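PDB 3VF1: 11R-lipoxygenase from Gersemia fruticosa, which probably catalyses the iron-dependent insertion of molecular oxygen into polyunsaturated fatty acids, and is regulated by calcium. Local coordinates for residues Glu278-Val282 against Ile349-Pro355; Pro281-Glu285 against Tyr295-Lys299. All coordinates share one frame; numbering follows the deposited sequence.

Contact 1 of 2, residues Glu278-Val282 against Ile349-Pro355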
loop_
_atom_site.group_PDB
_atom_site.type_symbol
_atom_site.label_atom_id
_atom_site.label_comp_id
_atom_site.label_asym_id
_atom_site.label_seq_id
_atom_site.Cartn_x
_atom_site.Cartn_y
_atom_site.Cartn_z
ATOM N N GLU A 278 19.915 -24.827 -14.807
ATOM C CA GLU A 278 20.745 -26.027 -14.763
ATOM C C GLU A 278 20.564 -26.796 -13.454
ATOM O O GLU A 278 20.767 -28.009 -13.407
ATOM C CB GLU A 278 22.217 -25.663 -14.957
ATOM C CG GLU A 278 22.787 -24.758 -13.875
ATOM C CD GLU A 278 24.206 -24.316 -14.180
ATOM O OE1 GLU A 278 24.798 -23.592 -13.351
ATOM O OE2 GLU A 278 24.729 -24.692 -15.253
ATOM N N ASN A 279 20.176 -26.089 -12.398
ATOM C CA ASN A 279 19.994 -26.704 -11.087
ATOM C C ASN A 279 18.567 -27.202 -10.851
ATOM O O ASN A 279 18.182 -27.487 -9.717
ATOM C CB ASN A 279 20.385 -25.722 -9.980
ATOM C CG ASN A 279 19.587 -24.433 -10.034
ATOM O OD1 ASN A 279 19.381 -23.864 -11.105
ATOM N ND2 ASN A 279 19.128 -23.970 -8.877
ATOM N N PHE A 280 17.786 -27.304 -11.924
ATOM C CA PHE A 280 16.412 -27.784 -11.834
ATOM C C PHE A 280 16.185 -28.814 -12.937
ATOM O O PHE A 280 15.433 -28.569 -13.878
ATOM C CB PHE A 280 15.440 -26.612 -11.992
ATOM C CG PHE A 280 14.021 -26.922 -11.583
ATOM C CD1 PHE A 280 13.713 -28.042 -10.831
ATOM C CD2 PHE A 280 12.989 -26.077 -11.961
ATOM C CE1 PHE A 280 12.405 -28.309 -10.463
ATOM C CE2 PHE A 280 11.684 -26.341 -11.597
ATOM C CZ PHE A 280 11.393 -27.457 -10.846
ATOM N N PRO A 281 16.844 -29.977 -12.820
ATOM C CA PRO A 281 16.887 -30.995 -13.876
ATOM C C PRO A 281 15.585 -31.783 -14.033
ATOM O O PRO A 281 15.557 -32.983 -13.764
ATOM C CB PRO A 281 18.016 -31.917 -13.411
ATOM C CG PRO A 281 17.971 -31.826 -11.927
ATOM C CD PRO A 281 17.579 -30.405 -11.615
ATOM N N VAL A 282 14.525 -31.111 -14.471
ATOM C CA VAL A 282 13.255 -31.776 -14.735
ATOM C C VAL A 282 13.319 -32.508 -16.069
ATOM O O VAL A 282 13.558 -31.898 -17.108
ATOM C CB VAL A 282 12.088 -30.771 -14.774
ATOM C CG1 VAL A 282 10.800 -31.463 -15.203
ATOM C CG2 VAL A 282 11.913 -30.102 -13.418
ATOM N N ILE A 349 8.198 -29.893 -8.696
ATOM C CA ILE A 349 8.684 -29.068 -7.596
ATOM C C ILE A 349 10.000 -29.601 -7.039
ATOM O O ILE A 349 10.172 -30.804 -6.862
ATOM C CB ILE A 349 7.666 -29.002 -6.443
ATOM C CG1 ILE A 349 6.388 -28.292 -6.894
ATOM C CG2 ILE A 349 8.269 -28.285 -5.240
ATOM C CD1 ILE A 349 5.274 -28.331 -5.863
ATOM N N GLN A 350 10.926 -28.690 -6.763
ATOM C CA GLN A 350 12.184 -29.030 -6.109
ATOM C C GLN A 350 12.350 -28.113 -4.904
ATOM O O GLN A 350 12.351 -26.896 -5.048
ATOM C CB GLN A 350 13.349 -28.861 -7.085
ATOM C CG GLN A 350 14.695 -29.310 -6.547
ATOM C CD GLN A 350 15.805 -29.165 -7.571
ATOM O OE1 GLN A 350 15.903 -29.951 -8.513
ATOM N NE2 GLN A 350 16.646 -28.151 -7.396
ATOM N N LEU A 351 12.484 -28.695 -3.717
ATOM C CA LEU A 351 12.425 -27.922 -2.477
ATOM C C LEU A 351 13.647 -27.028 -2.257
ATOM O O LEU A 351 13.516 -25.907 -1.768
ATOM C CB LEU A 351 12.228 -28.850 -1.276
ATOM C CG LEU A 351 10.945 -29.685 -1.290
ATOM C CD1 LEU A 351 10.848 -30.536 -0.032
ATOM C CD2 LEU A 351 9.714 -28.799 -1.433
ATOM N N TYR A 352 14.829 -27.518 -2.617
ATOM C CA TYR A 352 16.053 -26.736 -2.453
ATOM C C TYR A 352 16.698 -26.453 -3.807
ATOM O O TYR A 352 16.491 -27.193 -4.767
ATOM C CB TYR A 352 17.044 -27.460 -1.539
ATOM C CG TYR A 352 16.590 -27.587 -0.099
ATOM C CD1 TYR A 352 16.760 -26.540 0.802
ATOM C CD2 TYR A 352 16.008 -28.761 0.367
ATOM C CE1 TYR A 352 16.355 -26.656 2.124
ATOM C CE2 TYR A 352 15.601 -28.886 1.685
ATOM C CZ TYR A 352 15.776 -27.831 2.557
ATOM O OH TYR A 352 15.373 -27.962 3.866
ATOM N N GLN A 353 17.490 -25.388 -3.869
ATOM C CA GLN A 353 18.077 -24.929 -5.125
ATOM C C GLN A 353 18.983 -25.980 -5.764
ATOM O O GLN A 353 18.874 -26.260 -6.958
ATOM C CB GLN A 353 18.870 -23.639 -4.898
ATOM C CG GLN A 353 18.006 -22.400 -4.715
ATOM C CD GLN A 353 17.339 -21.960 -6.002
ATOM O OE1 GLN A 353 18.009 -21.694 -7.000
ATOM N NE2 GLN A 353 16.013 -21.886 -5.988
ATOM N N GLN A 354 19.872 -26.563 -4.966
ATOM C CA GLN A 354 20.876 -27.487 -5.488
ATOM C C GLN A 354 20.404 -28.936 -5.433
ATOM O O GLN A 354 20.066 -29.440 -4.362
ATOM C CB GLN A 354 22.181 -27.336 -4.704
ATOM C CG GLN A 354 22.822 -25.965 -4.851
ATOM C CD GLN A 354 23.184 -25.648 -6.290
ATOM O OE1 GLN A 354 23.661 -26.513 -7.028
ATOM N NE2 GLN A 354 22.952 -24.405 -6.700
ATOM N N PRO A 355 20.387 -29.617 -6.592
ATOM C CA PRO A 355 19.960 -31.022 -6.654
ATOM C C PRO A 355 20.832 -31.930 -5.789
ATOM O O PRO A 355 22.037 -31.704 -5.689
ATOM C CB PRO A 355 20.133 -31.379 -8.134
ATOM C CG PRO A 355 20.145 -30.079 -8.855
ATOM C CD PRO A 355 20.767 -29.099 -7.917
#
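The backbones of 278-282 and 349-355 come nearest at N279 and Q354, their CA atoms 5.7 Å apart, in the turn four residues beyond the strand end at Q350. N279 and Q350 carry the contact between them. The Q350 side chain runs extended from the strand, with CG opposite the backbone N (chi1 -175°), and brings NE2 to the carbonyl O of N279 at 2.9 Å, nearly head-on to the C=O (166° at the oxygen). The same NE2 donates to Y352 O at 2.8 Å, so one amide group joins the loop to the turn that follows its own strand. N279 answers with its own amide: ND2 reaches Q353 O at 3.0 Å from above the carbonyl plane and makes a weaker bond to Q353 OE1, while Q353 NE2 is held by T331 and D310. Nearer the base of the Q350 side chain, CE1 of F280 lies 3.6 Å from CB of Q350, ring and amide planes 77° apart, and the ring also packs on L333 and L335. P355 adds an apolar touch, CG 3.8 Å from CD of P281. Shortening Q350 to an alanine is likely to take the donor from N279 O and leave Y352 O to N359. Two uncharged amides thus pin the loop to the strand end, chiefly through main-chain carbonyls and without a salt bridge.

Contact 2 of 2, residues Pro281-Glu285 against Tyr295-Lys299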
loop_
_atom_site.group_PDB
_atom_site.type_symbol
_atom_site.label_atom_id
_atom_site.label_comp_id
_atom_site.label_asym_id
_atom_site.label_seq_id
_atom_site.Cartn_x
_atom_site.Cartn_y
_atom_site.Cartn_z
ATOM N N PRO A 281 16.844 -29.977 -12.820
ATOM C CA PRO A 281 16.887 -30.995 -13.876
ATOM C C PRO A 281 15.585 -31.783 -14.033
ATOM O O PRO A 281 15.557 -32.983 -13.764
ATOM C CB PRO A 281 18.016 -31.917 -13.411
ATOM C CG PRO A 281 17.971 -31.826 -11.927
ATOM C CD PRO A 281 17.579 -30.405 -11.615
ATOM N N VAL A 282 14.525 -31.111 -14.471
ATOM C CA VAL A 282 13.255 -31.776 -14.735
ATOM C C VAL A 282 13.319 -32.508 -16.069
ATOM O O VAL A 282 13.558 -31.898 -17.108
ATOM C CB VAL A 282 12.088 -30.771 -14.774
ATOM C CG1 VAL A 282 10.800 -31.463 -15.203
ATOM C CG2 VAL A 282 11.913 -30.102 -13.418
ATOM N N LYS A 283 13.102 -33.818 -16.033
ATOM C CA LYS A 283 13.149 -34.632 -17.241
ATOM C C LYS A 283 11.746 -34.912 -17.762
ATOM O O LYS A 283 10.789 -35.002 -16.993
ATOM C CB LYS A 283 13.890 -35.946 -16.973
ATOM C CG LYS A 283 15.297 -35.757 -16.428
ATOM C CD LYS A 283 16.111 -34.828 -17.317
ATOM C CE LYS A 283 17.490 -34.563 -16.742
ATOM N NZ LYS A 283 18.246 -33.579 -17.569
ATOM N N ASN A 284 11.637 -35.049 -19.079
ATOM C CA ASN A 284 10.353 -35.263 -19.732
ATOM C C ASN A 284 9.594 -36.450 -19.148
ATOM O O ASN A 284 8.373 -36.401 -19.004
ATOM C CB ASN A 284 10.563 -35.457 -21.236
ATOM C CG ASN A 284 9.261 -35.630 -21.991
ATOM O OD1 ASN A 284 8.469 -34.696 -22.107
ATOM N ND2 ASN A 284 9.040 -36.826 -22.525
ATOM N N GLU A 285 10.321 -37.511 -18.807
ATOM C CA GLU A 285 9.701 -38.722 -18.269
ATOM C C GLU A 285 8.878 -38.409 -17.024
ATOM O O GLU A 285 7.872 -39.059 -16.755
ATOM C CB GLU A 285 10.769 -39.783 -17.955
ATOM C CG GLU A 285 11.032 -40.046 -16.463
ATOM C CD GLU A 285 12.476 -39.782 -16.053
ATOM O OE1 GLU A 285 13.347 -39.692 -16.944
ATOM O OE2 GLU A 285 12.738 -39.662 -14.835
ATOM N N TYR A 295 2.917 -33.752 -26.807
ATOM C CA TYR A 295 3.844 -32.733 -26.326
ATOM C C TYR A 295 4.913 -33.309 -25.410
ATOM O O TYR A 295 4.635 -34.148 -24.556
ATOM C CB TYR A 295 3.089 -31.628 -25.585
ATOM C CG TYR A 295 2.554 -30.543 -26.487
ATOM C CD1 TYR A 295 1.487 -30.785 -27.338
ATOM C CD2 TYR A 295 3.114 -29.274 -26.484
ATOM C CE1 TYR A 295 0.995 -29.795 -28.165
ATOM C CE2 TYR A 295 2.628 -28.277 -27.306
ATOM C CZ TYR A 295 1.568 -28.542 -28.144
ATOM O OH TYR A 295 1.082 -27.553 -28.966
ATOM N N THR A 296 6.142 -32.845 -25.603
ATOM C CA THR A 296 7.234 -33.136 -24.689
ATOM C C THR A 296 7.550 -31.862 -23.921
ATOM O O THR A 296 7.149 -30.773 -24.330
ATOM C CB THR A 296 8.493 -33.599 -25.443
ATOM O OG1 THR A 296 8.892 -32.590 -26.379
ATOM C CG2 THR A 296 8.225 -34.898 -26.189
ATOM N N LEU A 297 8.265 -31.999 -22.810
ATOM C CA LEU A 297 8.652 -30.843 -22.015
ATOM C C LEU A 297 9.352 -29.811 -22.894
ATOM O O LEU A 297 9.126 -28.609 -22.757
ATOM C CB LEU A 297 9.577 -31.269 -20.877
ATOM C CG LEU A 297 10.029 -30.153 -19.935
ATOM C CD1 LEU A 297 8.830 -29.413 -19.366
ATOM C CD2 LEU A 297 10.889 -30.722 -18.820
ATOM N N GLU A 298 10.188 -30.294 -23.808
ATOM C CA GLU A 298 10.964 -29.420 -24.683
ATOM C C GLU A 298 10.050 -28.637 -25.620
ATOM O O GLU A 298 10.220 -27.433 -25.800
ATOM C CB GLU A 298 11.974 -30.232 -25.500
ATOM C CG GLU A 298 13.104 -30.850 -24.678
ATOM C CD GLU A 298 12.663 -32.062 -23.868
ATOM O OE1 GLU A 298 11.520 -32.533 -24.059
ATOM O OE2 GLU A 298 13.463 -32.543 -23.037
ATOM N N LYS A 299 9.081 -29.326 -26.212
ATOM C CA LYS A 299 8.146 -28.693 -27.136
ATOM C C LYS A 299 7.282 -27.669 -26.408
ATOM O O LYS A 299 6.996 -26.597 -26.936
ATOM C CB LYS A 299 7.257 -29.748 -27.798
ATOM C CG LYS A 299 6.272 -29.185 -28.812
ATOM C CD LYS A 299 5.450 -30.288 -29.461
ATOM C CE LYS A 299 4.423 -29.720 -30.428
ATOM N NZ LYS A 299 3.592 -30.783 -31.063
#
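N284 sets its OD1 against the N-terminal end of helix 297-302, 3.3 Å from CA of T296 and 3.5 Å from CB of T296. That oxygen accepts a hydrogen bond from the backbone N of L297 at 2.8 Å, fairly straight at the hydrogen (161°), with the donor tilted 27° from the carbonyl plane. The trans setting of CG relative to the backbone N (chi1 -178°) carries the amide out to this N-H, while ND2, on its other branch, makes a weak bond to E288. T296 is the N-cap of the helix: its OG1 accepts from the backbone N of K299 at 3.3 Å. Two N-H groups of the first turn are therefore taken up by side chains, one from within the helix's own segment and one from across the contact. Beside this polar pair L297 points its CD2 at V282, 3.4 Å from the carbonyl O and 3.7 Å from CG1, the two side chains crossing at about a right angle. V282 and L297 both rest on L276. The two helix starts meet at N284 and L297, and V282 links them to strands 344-350 and 361-362 of the five-stranded antiparallel sheet.

Overall arrangement
Following the chain from the N terminus, the loop after strand 271-272 enters contact 1 at N279 and passes through P281, which touches in contact 1, and V282, which touches in contact 2, into the short helix 284-287. Contact 2 closes a small loop, with nine residues between its segments, by bringing the start of helix 297-302 back to N284. Contact 1 closes a much wider one: the intervening 66 residues include both short helices and strands 306-310 and 333-338. The small closure therefore nests inside the large one. Their centres are 14 Å apart; contact 1 joins the loop to the end of strand 344-350 in the five-stranded sheet, contact 2 the two helix starts, both away from the iron site.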